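ArCE4A (Arthrobacter sp. AW19M34-1, PDB 5LGC) probably removes acetyl groups from the N-acetylglucosamine units of chitin-type and related polysaccharides, as a NodB-homology deacetylase of carbohydrate esterase family 4, here with two such sugars bound. Local coordinates at residues Glu37-Leu42 with Met172-Glu177; His86-Lys91 with Tyr123-Ala128; Leu119-Gly124 with Tyr136-Trp141; Trp141-Leu146 with Pro166-Leu171. All blocks are in the same frame, centred on the assembly; numbering follows the deposited sequence.

Contact 1 of 4, residues Glu37-Leu42 with Met172-Glu177. With NAG (2-acetamido-2-deoxy-beta-D-glucopyranose), chain B.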
# COMPACT_ATOMS: atom_id res chain seq x y z
N GLU A 37 7.06 -12.16 -7.45
CA GLU A 37 6.70 -13.57 -7.58
C GLU A 37 5.69 -14.04 -6.55
O GLU A 37 5.06 -15.08 -6.72
CB GLU A 37 7.96 -14.44 -7.49
CG GLU A 37 8.50 -14.56 -6.09
CD GLU A 37 9.92 -15.10 -6.06
OE1 GLU A 37 10.08 -16.33 -5.94
OE2 GLU A 37 10.86 -14.29 -6.16
N TYR A 38 5.52 -13.28 -5.47
CA TYR A 38 4.62 -13.73 -4.41
C TYR A 38 3.25 -13.06 -4.47
O TYR A 38 2.35 -13.44 -3.72
CB TYR A 38 5.24 -13.47 -3.03
CG TYR A 38 6.56 -14.17 -2.84
CD1 TYR A 38 6.61 -15.54 -2.60
CD2 TYR A 38 7.76 -13.47 -2.90
CE1 TYR A 38 7.83 -16.19 -2.43
CE2 TYR A 38 8.97 -14.11 -2.73
CZ TYR A 38 9.00 -15.47 -2.49
OH TYR A 38 10.22 -16.09 -2.32
N THR A 39 3.10 -12.08 -5.35
CA THR A 39 1.90 -11.25 -5.38
C THR A 39 0.63 -12.04 -5.67
O THR A 39 -0.39 -11.84 -5.01
CB THR A 39 2.03 -10.14 -6.42
OG1 THR A 39 3.23 -9.39 -6.17
CG2 THR A 39 0.84 -9.21 -6.34
N ASN A 40 0.67 -12.94 -6.66
CA ASN A 40 -0.53 -13.70 -7.00
C ASN A 40 -0.98 -14.64 -5.88
O ASN A 40 -2.17 -14.84 -5.69
CB ASN A 40 -0.31 -14.48 -8.30
CG ASN A 40 -0.54 -13.62 -9.52
OD1 ASN A 40 -1.67 -13.40 -9.94
ND2 ASN A 40 0.55 -13.10 -10.09
N ARG A 41 -0.03 -15.20 -5.14
CA ARG A 41 -0.40 -16.04 -4.00
C ARG A 41 -0.90 -15.17 -2.85
O ARG A 41 -1.79 -15.57 -2.11
CB ARG A 41 0.78 -16.91 -3.55
CG ARG A 41 1.07 -18.07 -4.49
CD ARG A 41 2.49 -18.56 -4.32
NE ARG A 41 2.73 -19.08 -2.98
CZ ARG A 41 3.93 -19.21 -2.44
NH1 ARG A 41 5.01 -18.84 -3.11
NH2 ARG A 41 4.05 -19.70 -1.21
N LEU A 42 -0.32 -13.99 -2.71
CA LEU A 42 -0.80 -13.03 -1.73
C LEU A 42 -2.24 -12.63 -2.06
O LEU A 42 -3.09 -12.57 -1.18
CB LEU A 42 0.10 -11.80 -1.69
CG LEU A 42 -0.37 -10.64 -0.80
CD1 LEU A 42 -0.54 -11.10 0.63
CD2 LEU A 42 0.62 -9.48 -0.86
N MET A 172 3.44 -3.39 5.18
CA MET A 172 4.05 -4.68 4.90
C MET A 172 4.67 -4.62 3.52
O MET A 172 4.44 -3.67 2.77
CB MET A 172 3.01 -5.80 4.98
CG MET A 172 2.79 -6.31 6.39
SD MET A 172 1.30 -7.31 6.56
CE MET A 172 0.07 -6.17 5.94
N HIS A 173 5.48 -5.61 3.18
CA HIS A 173 6.13 -5.59 1.88
C HIS A 173 5.84 -6.84 1.07
O HIS A 173 6.02 -7.96 1.54
CB HIS A 173 7.64 -5.41 2.04
CG HIS A 173 8.03 -4.06 2.53
ND1 HIS A 173 7.86 -3.66 3.84
CD2 HIS A 173 8.57 -2.99 1.88
CE1 HIS A 173 8.29 -2.42 3.98
NE2 HIS A 173 8.72 -1.99 2.81
N ASP A 174 5.38 -6.62 -0.15
CA ASP A 174 5.09 -7.71 -1.08
C ASP A 174 6.37 -8.09 -1.82
O ASP A 174 6.49 -7.91 -3.03
CB ASP A 174 3.98 -7.28 -2.05
CG ASP A 174 3.67 -8.34 -3.09
OD1 ASP A 174 4.05 -9.52 -2.88
OD2 ASP A 174 3.06 -7.99 -4.12
N ILE A 175 7.33 -8.61 -1.07
CA ILE A 175 8.65 -8.93 -1.62
C ILE A 175 9.13 -10.29 -1.16
O ILE A 175 10.24 -10.69 -1.49
CB ILE A 175 9.71 -7.88 -1.19
CG1 ILE A 175 9.83 -7.82 0.33
CG2 ILE A 175 9.37 -6.51 -1.74
CD1 ILE A 175 10.94 -6.90 0.86
N HIS A 176 8.31 -10.99 -0.39
CA HIS A 176 8.75 -12.25 0.19
C HIS A 176 7.60 -13.17 0.59
O HIS A 176 6.43 -12.79 0.52
CB HIS A 176 9.63 -11.98 1.42
CG HIS A 176 9.00 -11.06 2.41
ND1 HIS A 176 7.78 -11.32 3.00
CD2 HIS A 176 9.41 -9.87 2.91
CE1 HIS A 176 7.47 -10.33 3.82
NE2 HIS A 176 8.44 -9.44 3.78
N GLU A 177 7.96 -14.36 1.03
CA GLU A 177 7.01 -15.40 1.38
C GLU A 177 6.17 -15.05 2.60
O GLU A 177 4.97 -15.33 2.64
CB GLU A 177 7.75 -16.72 1.64
CG GLU A 177 6.86 -17.90 1.96
CD GLU A 177 5.96 -18.24 0.79
OE1 GLU A 177 6.43 -18.23 -0.35
OE2 GLU A 177 4.77 -18.50 0.97
C1 NAG B . 12.36 0.41 3.75
C2 NAG B . 11.80 0.60 2.43
C3 NAG B . 11.80 -0.81 1.80
C4 NAG B . 13.24 -1.18 1.62
C5 NAG B . 13.90 -1.17 3.00
C6 NAG B . 15.38 -1.54 2.83
C7 NAG B . 9.63 1.63 1.75
C8 NAG B . 8.23 1.95 2.27
N2 NAG B . 10.41 1.02 2.65
O3 NAG B . 11.12 -0.81 0.54
O4 NAG B . 13.33 -2.51 1.08
O5 NAG B . 13.79 0.12 3.62
O6 NAG B . 16.02 -0.60 1.97
O7 NAG B . 10.03 2.09 0.69
O HOH W 1 6.03 -10.39 -4.75
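Y38 lies over the backbone joining H176 to E177, and T39 bonds to D174, where helix 39-48 of the NodB-homology domain, a distorted beta/alpha barrel, meets the C-terminal end of strand 168-173. The tight part is the buried group T39, L42 and D174. With CG anti to the backbone N (chi1 177°), D174 sends its carboxylate toward T39, whose OG1 donates to D174 OD2 over a very short 2.5 Å. T39 OG1 also takes the N-H of G36. The other oxygen, D174 OD1, accepts from a water 2.9 Å away that also receives the N-H of Y38, so each carboxylate oxygen has a partner. L42 CD2 closes over this group, 3.9 Å from D174 CG. D174 centres an inverse gamma turn, just after H173, whose ring reaches a bound sugar. Beside this buried group, the Y38 ring has E177 N 3.7 Å above its centre and E37 CG against the opposite face. The loose side is the exposed R41. Its guanidinium and the E177 carboxylate have their planes 29° apart, and the salt bridge is uneven: R41 NH2 comes to 2.6 Å from E177 OE2, whereas the bond from R41 NH1 to E177 OE1 is weak at 3.2 Å.

Contact 2 of 4, residues His86-Lys91 with Tyr123-Ala128. With NAG (2-acetamido-2-deoxy-beta-D-glucopyranose), chain B; NAG (2-acetamido-2-deoxy-beta-D-glucopyranose), chain C.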
# COMPACT_ATOMS: atom_id res chain seq x y z
N HIS A 86 12.09 3.25 -6.60
CA HIS A 86 12.30 3.27 -5.16
C HIS A 86 13.43 4.22 -4.72
O HIS A 86 14.17 3.92 -3.78
CB HIS A 86 12.60 1.84 -4.68
CG HIS A 86 12.39 1.63 -3.22
ND1 HIS A 86 13.29 0.95 -2.43
CD2 HIS A 86 11.37 1.99 -2.41
CE1 HIS A 86 12.84 0.91 -1.19
NE2 HIS A 86 11.67 1.53 -1.15
N LYS A 87 13.56 5.35 -5.40
CA LYS A 87 14.61 6.30 -5.03
C LYS A 87 14.15 7.28 -3.95
O LYS A 87 12.96 7.54 -3.80
CB LYS A 87 15.10 7.06 -6.27
CG LYS A 87 16.16 6.32 -7.08
CD LYS A 87 16.68 7.15 -8.24
CE LYS A 87 17.85 6.48 -8.94
NZ LYS A 87 17.43 5.33 -9.78
N ASP A 88 15.11 7.79 -3.18
CA ASP A 88 14.83 8.80 -2.16
C ASP A 88 14.54 10.12 -2.87
O ASP A 88 15.43 10.71 -3.48
CB ASP A 88 16.02 8.92 -1.19
CG ASP A 88 15.79 9.94 -0.07
OD1 ASP A 88 14.89 10.80 -0.15
OD2 ASP A 88 16.55 9.88 0.92
N ILE A 89 13.30 10.57 -2.79
CA ILE A 89 12.87 11.74 -3.55
C ILE A 89 13.53 13.02 -3.07
O ILE A 89 13.60 14.00 -3.82
CB ILE A 89 11.33 11.93 -3.50
CG1 ILE A 89 10.89 12.29 -2.08
CG2 ILE A 89 10.61 10.69 -4.00
CD1 ILE A 89 9.51 12.91 -2.01
N THR A 90 14.03 13.02 -1.84
CA THR A 90 14.63 14.22 -1.26
C THR A 90 15.99 14.53 -1.88
O THR A 90 16.52 15.62 -1.70
CB THR A 90 14.81 14.09 0.26
OG1 THR A 90 15.73 13.04 0.56
CG2 THR A 90 13.48 13.79 0.92
N LYS A 91 16.55 13.57 -2.61
CA LYS A 91 17.85 13.76 -3.26
C LYS A 91 17.72 13.99 -4.76
O LYS A 91 18.71 14.22 -5.45
CB LYS A 91 18.76 12.55 -3.03
CG LYS A 91 19.25 12.39 -1.61
CD LYS A 91 20.23 11.24 -1.48
CE LYS A 91 19.54 9.90 -1.69
NZ LYS A 91 19.59 9.44 -3.11
N TYR A 123 11.14 5.03 1.60
CA TYR A 123 11.83 5.22 2.88
C TYR A 123 11.11 6.20 3.79
O TYR A 123 11.62 6.58 4.83
CB TYR A 123 13.28 5.66 2.63
CG TYR A 123 13.93 4.83 1.55
CD1 TYR A 123 14.23 3.49 1.78
CD2 TYR A 123 14.19 5.36 0.30
CE1 TYR A 123 14.80 2.71 0.79
CE2 TYR A 123 14.76 4.58 -0.70
CZ TYR A 123 15.06 3.26 -0.45
OH TYR A 123 15.63 2.48 -1.43
N GLY A 124 9.89 6.59 3.39
CA GLY A 124 9.10 7.53 4.15
C GLY A 124 9.67 8.93 4.08
O GLY A 124 9.24 9.83 4.79
N ALA A 125 10.66 9.11 3.21
CA ALA A 125 11.38 10.36 3.09
C ALA A 125 10.63 11.37 2.22
O ALA A 125 10.39 11.13 1.03
CB ALA A 125 12.78 10.11 2.52
N HIS A 126 10.27 12.50 2.81
CA HIS A 126 9.52 13.52 2.10
C HIS A 126 9.66 14.86 2.81
O HIS A 126 10.20 14.94 3.91
CB HIS A 126 8.04 13.14 2.01
CG HIS A 126 7.32 13.23 3.31
ND1 HIS A 126 6.44 14.26 3.60
CD2 HIS A 126 7.35 12.44 4.41
CE1 HIS A 126 5.96 14.09 4.82
NE2 HIS A 126 6.49 12.99 5.33
N GLY A 127 9.15 15.91 2.17
CA GLY A 127 9.19 17.24 2.74
C GLY A 127 8.29 18.15 1.94
O GLY A 127 8.04 17.89 0.76
N ALA A 128 7.82 19.22 2.57
CA ALA A 128 6.86 20.14 1.96
C ALA A 128 7.26 20.56 0.54
O ALA A 128 6.44 20.51 -0.38
CB ALA A 128 6.69 21.37 2.84
C1 NAG B . 12.36 0.41 3.75
C2 NAG B . 11.80 0.60 2.43
C3 NAG B . 11.80 -0.81 1.80
C4 NAG B . 13.24 -1.18 1.62
C5 NAG B . 13.90 -1.17 3.00
C6 NAG B . 15.38 -1.54 2.83
C7 NAG B . 9.63 1.63 1.75
C8 NAG B . 8.23 1.95 2.27
N2 NAG B . 10.41 1.02 2.65
O3 NAG B . 11.12 -0.81 0.54
O4 NAG B . 13.33 -2.51 1.08
O5 NAG B . 13.79 0.12 3.62
O6 NAG B . 16.02 -0.60 1.97
O7 NAG B . 10.03 2.09 0.69
C1 NAG C . 12.43 3.19 8.21
C2 NAG C . 13.70 2.54 7.66
C3 NAG C . 13.60 2.53 6.14
C4 NAG C . 12.37 1.74 5.76
C5 NAG C . 11.15 2.43 6.35
C6 NAG C . 9.87 1.71 5.90
C7 NAG C . 15.10 4.60 7.84
C8 NAG C . 16.40 5.15 8.42
N2 NAG C . 14.88 3.30 8.11
O1 NAG C . 12.44 3.17 9.64
O3 NAG C . 14.77 1.90 5.59
O4 NAG C . 12.23 1.70 4.35
O5 NAG C . 11.26 2.47 7.79
O6 NAG C . 9.90 0.35 6.33
O7 NAG C . 14.38 5.33 7.16
O HOH W 2 11.13 9.39 -0.70
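Y123 and H86 meet ring to ring as an oblique aromatic pair, with centroids 4.3 Å apart and planes inclined at 44°. Y123 CE2 stands over the centre of the imidazole, while H86 NE2 lies over the phenol face toward its rim. The phenol oxygen Y123 OH ends 3.0 Å from H86 ND1. H86 carries CG anti to its backbone N, which extends the imidazole past Y123 to the first sugar. There H86 NE2 donates to O7 of the chain B N-acetylglucosamine over 2.5 Å, nearly straight at 165°. The same acetyl oxygen takes the N-H of Y123, a longer bond of 3.3 Å at 174°. Two donors converging on an acetyl carbonyl fit the substrate site of this deacetylase family. In relatives, histidines at the places of H82 and H86 bind a metal, and the backbone N-H corresponding to that of Y123 is thought to stabilise the oxyanion. The sugar's O6 lies at the edge of the Y123 ring, near its plane. A125, third in buried area, presses its CB to 3.5 Å from D88 OD1. That oxygen is engaged by T90 N in an Asx turn and by T90 OG1, which fixes the carboxylate against the methyl. On the inner side, I89 CG1 packs 3.4 Å from A125 O, and a water accepting from I89 N donates to A125 O at 2.6 Å.

Contact 3 of 4, residues Leu119-Gly124 with Tyr136-Trp141; sequences LRPPYG and YPLVLW. With NAG (2-acetamido-2-deoxy-beta-D-glucopyranose), chain B; NAG (2-acetamido-2-deoxy-beta-D-glucopyranose), chain C.
L119 pairs with L138 in a single beta bridge: L119 N donates to P137 O at 3.1 Å, and L119 O accepts from V139 N at 2.8 Å. Its CB comes up to the edge of the Y136 ring. R120 follows, extended as far as CD and then bent at chi3 (-80°), which folds the guanidinium back along the second segment. R120 NE donates to V139 O over 3.1 Å and R120 NH2 to L140 O over 2.8 Å, both from well above the carbonyl planes. NH1 forms a salt bridge with D32, so all three nitrogens are engaged. The rim of W141 rests on one guanidinium face, CE3 3.6 Å from R120 NE, with the planes 89° apart. A leucine in place of R120 would probably leave D32 without its charge partner, the V139 and L140 carbonyls without these donors, and the W141 rim without the guanidinium it rests on. P121 wedges CG between L138 CD2 and L140 CD1, 3.8 Å from the latter. G124, at positive phi (70°), puts its CA 3.6 Å from W141 CH2, so close that a beta carbon would collide with the indole. W141 CZ2 in turn reaches 3.5 Å from C6 of the chain C sugar. Residues R120 to G124 spell RPPYG, the third conserved motif of carbohydrate esterase family 4, which forms one wall of the sugar-binding groove.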
# COMPACT_ATOMS: atom_id res chain seq x y z
N LEU A 119 0.21 8.22 -3.35
CA LEU A 119 1.63 7.89 -3.47
C LEU A 119 2.24 7.70 -2.09
O LEU A 119 1.95 8.47 -1.17
CB LEU A 119 2.38 8.98 -4.25
CG LEU A 119 3.85 8.73 -4.61
CD1 LEU A 119 4.20 9.37 -5.94
CD2 LEU A 119 4.78 9.23 -3.52
N ARG A 120 3.09 6.69 -1.95
CA ARG A 120 3.89 6.54 -0.73
C ARG A 120 5.35 6.83 -1.05
O ARG A 120 5.94 6.19 -1.90
CB ARG A 120 3.74 5.14 -0.14
CG ARG A 120 4.59 4.87 1.10
CD ARG A 120 4.22 3.53 1.74
NE ARG A 120 3.01 3.60 2.56
CZ ARG A 120 2.28 2.54 2.91
NH1 ARG A 120 2.62 1.32 2.52
NH2 ARG A 120 1.20 2.71 3.66
N PRO A 121 5.93 7.83 -0.37
CA PRO A 121 7.34 8.14 -0.62
C PRO A 121 8.27 7.04 -0.12
O PRO A 121 8.10 6.57 1.00
CB PRO A 121 7.56 9.45 0.15
CG PRO A 121 6.49 9.47 1.19
CD PRO A 121 5.30 8.76 0.58
N PRO A 122 9.24 6.62 -0.96
CA PRO A 122 10.23 5.62 -0.57
C PRO A 122 10.97 6.00 0.70
O PRO A 122 11.35 7.16 0.86
CB PRO A 122 11.17 5.58 -1.78
CG PRO A 122 10.29 5.94 -2.93
CD PRO A 122 9.36 7.00 -2.38
N TYR A 123 11.14 5.03 1.60
CA TYR A 123 11.83 5.22 2.88
C TYR A 123 11.11 6.20 3.79
O TYR A 123 11.62 6.58 4.83
CB TYR A 123 13.28 5.66 2.63
CG TYR A 123 13.93 4.83 1.55
CD1 TYR A 123 14.23 3.49 1.78
CD2 TYR A 123 14.19 5.36 0.30
CE1 TYR A 123 14.80 2.71 0.79
CE2 TYR A 123 14.76 4.58 -0.70
CZ TYR A 123 15.06 3.26 -0.45
OH TYR A 123 15.63 2.48 -1.43
N GLY A 124 9.89 6.59 3.39
CA GLY A 124 9.10 7.53 4.15
C GLY A 124 9.67 8.93 4.08
O GLY A 124 9.24 9.83 4.79
N TYR A 136 -0.56 13.75 -5.92
CA TYR A 136 -1.40 12.89 -5.09
C TYR A 136 -1.16 13.14 -3.61
O TYR A 136 -0.12 13.66 -3.23
CB TYR A 136 -1.13 11.41 -5.37
CG TYR A 136 -1.09 11.05 -6.82
CD1 TYR A 136 -2.19 11.25 -7.63
CD2 TYR A 136 0.05 10.49 -7.38
CE1 TYR A 136 -2.16 10.92 -8.95
CE2 TYR A 136 0.09 10.15 -8.71
CZ TYR A 136 -1.03 10.37 -9.49
OH TYR A 136 -1.04 10.05 -10.82
N PRO A 137 -2.12 12.74 -2.77
CA PRO A 137 -1.88 12.65 -1.33
C PRO A 137 -0.74 11.70 -1.02
O PRO A 137 -0.65 10.64 -1.62
CB PRO A 137 -3.20 12.10 -0.79
CG PRO A 137 -4.22 12.50 -1.78
CD PRO A 137 -3.53 12.45 -3.11
N LEU A 138 0.14 12.08 -0.09
CA LEU A 138 1.20 11.19 0.35
C LEU A 138 0.69 10.32 1.47
O LEU A 138 0.16 10.82 2.46
CB LEU A 138 2.43 11.97 0.79
CG LEU A 138 3.42 12.39 -0.29
CD1 LEU A 138 2.82 13.45 -1.20
CD2 LEU A 138 4.71 12.91 0.36
N VAL A 139 0.83 9.01 1.32
CA VAL A 139 0.35 8.08 2.34
C VAL A 139 1.51 7.36 3.00
O VAL A 139 2.25 6.62 2.36
CB VAL A 139 -0.61 7.03 1.75
CG1 VAL A 139 -1.13 6.13 2.85
CG2 VAL A 139 -1.76 7.71 1.03
N LEU A 140 1.67 7.59 4.30
CA LEU A 140 2.72 6.92 5.05
C LEU A 140 2.10 5.72 5.78
O LEU A 140 1.29 5.00 5.21
CB LEU A 140 3.41 7.88 6.01
CG LEU A 140 4.38 8.93 5.43
CD1 LEU A 140 5.51 8.27 4.66
CD2 LEU A 140 3.68 9.97 4.56
N TRP A 141 2.48 5.53 7.03
CA TRP A 141 1.98 4.41 7.82
C TRP A 141 2.11 4.74 9.30
O TRP A 141 2.86 5.63 9.67
CB TRP A 141 2.77 3.13 7.50
CG TRP A 141 4.23 3.32 7.72
CD1 TRP A 141 4.91 3.13 8.89
CD2 TRP A 141 5.19 3.77 6.76
NE1 TRP A 141 6.24 3.43 8.71
CE2 TRP A 141 6.43 3.82 7.41
CE3 TRP A 141 5.12 4.12 5.41
CZ2 TRP A 141 7.60 4.22 6.76
CZ3 TRP A 141 6.28 4.51 4.76
CH2 TRP A 141 7.50 4.56 5.44
C1 NAG B . 12.36 0.41 3.75
C2 NAG B . 11.80 0.60 2.43
C3 NAG B . 11.80 -0.81 1.80
C4 NAG B . 13.24 -1.18 1.62
C5 NAG B . 13.90 -1.17 3.00
C6 NAG B . 15.38 -1.54 2.83
C7 NAG B . 9.63 1.63 1.75
C8 NAG B . 8.23 1.95 2.27
N2 NAG B . 10.41 1.02 2.65
O3 NAG B . 11.12 -0.81 0.54
O4 NAG B . 13.33 -2.51 1.08
O5 NAG B . 13.79 0.12 3.62
O6 NAG B . 16.02 -0.60 1.97
O7 NAG B . 10.03 2.09 0.69
C1 NAG C . 12.43 3.19 8.21
C2 NAG C . 13.70 2.54 7.66
C3 NAG C . 13.60 2.53 6.14
C4 NAG C . 12.37 1.74 5.76
C5 NAG C . 11.15 2.43 6.35
C6 NAG C . 9.87 1.71 5.90
C7 NAG C . 15.10 4.60 7.84
C8 NAG C . 16.40 5.15 8.42
N2 NAG C . 14.88 3.30 8.11
O1 NAG C . 12.44 3.17 9.64
O3 NAG C . 14.77 1.90 5.59
O4 NAG C . 12.23 1.70 4.35
O5 NAG C . 11.26 2.47 7.79
O6 NAG C . 9.90 0.35 6.33
O7 NAG C . 14.38 5.33 7.16

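Contact 4 of 4, residues Trp141-Leu146 with Pro166-Leu171; sequences WDVDTL and PGSIIL. With NAG (2-acetamido-2-deoxy-beta-D-glucopyranose), chain C.
D142 holds CG between its backbone N and carbonyl carbon (chi1 69°), which turns the carboxylate onto S168 and I169; the similar torsion of T145 (chi1 56°) lets T145 OG1 donate to L171 O over 2.6 Å. D142 OD2 receives the hydroxyl of S168 on its syn lone pair, OG lying 2.6 Å away, and S168 OG also takes the N-H of K165. D142 OD1 is met nearly along its C-O axis by I169 N at a short 2.5 Å. The backbone answers in the reverse sense, because I169 O accepts from both D142 N and V143 N. With an alanine in place of D142, the S168 hydroxyl and I169 N would probably be left without these acceptors, and the side-chain tie ahead of the paired strands would be lost. Beyond this point the strands pair in parallel, V143 with I170 and D144 with L171, and L171 N donates to V143 O over 2.8 Å. Strands 143-144 and 168-173 are sheet neighbours linked through helix 153-163, a beta-alpha-beta crossover, and the helix packs on V143, T145 and I170. T145 CG2 lies 3.6 Å from I170 CG2. On the other sheet face L171 CD2 forms a CH-pi contact with the six-membered ring of W141, 3.8 Å from its centroid and 14° off the normal. Nearby, D144 OD2 accepts a weak bond from O6 of the chain C sugar at 3.3 Å, while D144 OD1 takes the N-H of L146 at 3.0 Å in an Asx turn leading into helix 147-150.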
# COMPACT_ATOMS: atom_id res chain seq x y z
N TRP A 141 2.48 5.53 7.03
CA TRP A 141 1.98 4.41 7.82
C TRP A 141 2.11 4.74 9.30
O TRP A 141 2.86 5.63 9.67
CB TRP A 141 2.77 3.13 7.50
CG TRP A 141 4.23 3.32 7.72
CD1 TRP A 141 4.91 3.13 8.89
CD2 TRP A 141 5.19 3.77 6.76
NE1 TRP A 141 6.24 3.43 8.71
CE2 TRP A 141 6.43 3.82 7.41
CE3 TRP A 141 5.12 4.12 5.41
CZ2 TRP A 141 7.60 4.22 6.76
CZ3 TRP A 141 6.28 4.51 4.76
CH2 TRP A 141 7.50 4.56 5.44
N ASP A 142 1.37 4.03 10.15
CA ASP A 142 1.57 4.24 11.58
C ASP A 142 2.01 2.95 12.25
O ASP A 142 2.45 2.95 13.40
CB ASP A 142 0.31 4.80 12.23
CG ASP A 142 -0.81 3.80 12.27
OD1 ASP A 142 -1.09 3.18 11.22
OD2 ASP A 142 -1.41 3.62 13.35
N VAL A 143 1.90 1.84 11.52
CA VAL A 143 2.39 0.57 12.02
C VAL A 143 3.42 -0.01 11.05
O VAL A 143 3.09 -0.34 9.91
CB VAL A 143 1.25 -0.46 12.23
CG1 VAL A 143 1.82 -1.76 12.79
CG2 VAL A 143 0.19 0.10 13.18
N ASP A 144 4.66 -0.11 11.51
CA ASP A 144 5.70 -0.72 10.70
C ASP A 144 5.94 -2.14 11.20
O ASP A 144 6.49 -2.34 12.28
CB ASP A 144 6.99 0.11 10.77
CG ASP A 144 8.01 -0.30 9.72
OD1 ASP A 144 7.84 -1.37 9.09
OD2 ASP A 144 8.99 0.44 9.54
N THR A 145 5.53 -3.13 10.41
CA THR A 145 5.68 -4.53 10.80
C THR A 145 7.14 -4.97 10.80
O THR A 145 7.49 -5.99 11.39
CB THR A 145 4.89 -5.48 9.87
OG1 THR A 145 5.30 -5.28 8.51
CG2 THR A 145 3.40 -5.22 10.01
N LEU A 146 7.98 -4.18 10.13
CA LEU A 146 9.40 -4.45 9.97
C LEU A 146 9.66 -5.74 9.19
O LEU A 146 10.75 -6.30 9.28
CB LEU A 146 10.09 -4.51 11.34
CG LEU A 146 9.97 -3.25 12.19
CD1 LEU A 146 10.54 -3.47 13.58
CD2 LEU A 146 10.67 -2.08 11.51
N PRO A 166 -7.61 1.87 15.66
CA PRO A 166 -8.62 2.27 14.67
C PRO A 166 -8.09 3.36 13.74
O PRO A 166 -7.62 4.39 14.20
CB PRO A 166 -9.77 2.80 15.53
CG PRO A 166 -9.60 2.11 16.85
CD PRO A 166 -8.12 1.96 17.04
N GLY A 167 -8.16 3.11 12.43
CA GLY A 167 -7.67 4.06 11.46
C GLY A 167 -6.21 3.84 11.10
O GLY A 167 -5.63 4.60 10.32
N SER A 168 -5.60 2.80 11.66
CA SER A 168 -4.20 2.53 11.38
C SER A 168 -3.97 2.15 9.93
O SER A 168 -4.85 1.59 9.26
CB SER A 168 -3.66 1.41 12.27
OG SER A 168 -3.33 1.89 13.56
N ILE A 169 -2.78 2.48 9.45
CA ILE A 169 -2.29 2.00 8.18
C ILE A 169 -1.07 1.12 8.45
O ILE A 169 -0.07 1.58 8.98
CB ILE A 169 -1.89 3.15 7.25
CG1 ILE A 169 -3.12 4.00 6.92
CG2 ILE A 169 -1.23 2.62 5.99
CD1 ILE A 169 -2.80 5.25 6.14
N ILE A 170 -1.17 -0.16 8.11
CA ILE A 170 -0.12 -1.11 8.42
C ILE A 170 0.80 -1.32 7.23
O ILE A 170 0.34 -1.56 6.12
CB ILE A 170 -0.71 -2.46 8.86
CG1 ILE A 170 -1.64 -2.26 10.06
CG2 ILE A 170 0.40 -3.45 9.20
CD1 ILE A 170 -2.29 -3.53 10.53
N LEU A 171 2.10 -1.21 7.46
CA LEU A 171 3.06 -1.34 6.38
C LEU A 171 3.66 -2.74 6.31
O LEU A 171 4.29 -3.21 7.26
CB LEU A 171 4.19 -0.32 6.52
CG LEU A 171 5.35 -0.54 5.54
CD1 LEU A 171 4.90 -0.35 4.11
CD2 LEU A 171 6.51 0.38 5.87
C1 NAG C . 12.43 3.19 8.21
C2 NAG C . 13.70 2.54 7.66
C3 NAG C . 13.60 2.53 6.14
C4 NAG C . 12.37 1.74 5.76
C5 NAG C . 11.15 2.43 6.35
C6 NAG C . 9.87 1.71 5.90
C7 NAG C . 15.10 4.60 7.84
C8 NAG C . 16.40 5.15 8.42
N2 NAG C . 14.88 3.30 8.11
O1 NAG C . 12.44 3.17 9.64
O3 NAG C . 14.77 1.90 5.59
O4 NAG C . 12.23 1.70 4.35
O5 NAG C . 11.26 2.47 7.79
O6 NAG C . 9.90 0.35 6.33
O7 NAG C . 14.38 5.33 7.16

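Contact 1 spans the longest loop, and the other three are nested inside it: contact 2 runs into contact 3 through the shared Y123 and G124, and contact 3 into contact 4 through W141. Contacts 2 and 3 have centres about 9 Å apart, contacts 3 and 4 about 12 Å, and contacts 1 and 2 about 24 Å. Strand 168-173 serves both contact 1 and contact 4, joining them through the parallel sheet. Contacts 1, 2 and 3 touch the chain B sugar, and contacts 2, 3 and 4 touch the chain C sugar. Loops distant in sequence thus converge around the disaccharide, consistent with a substrate groove at the C-terminal end of strand 168-173 in the NodB-homology domain.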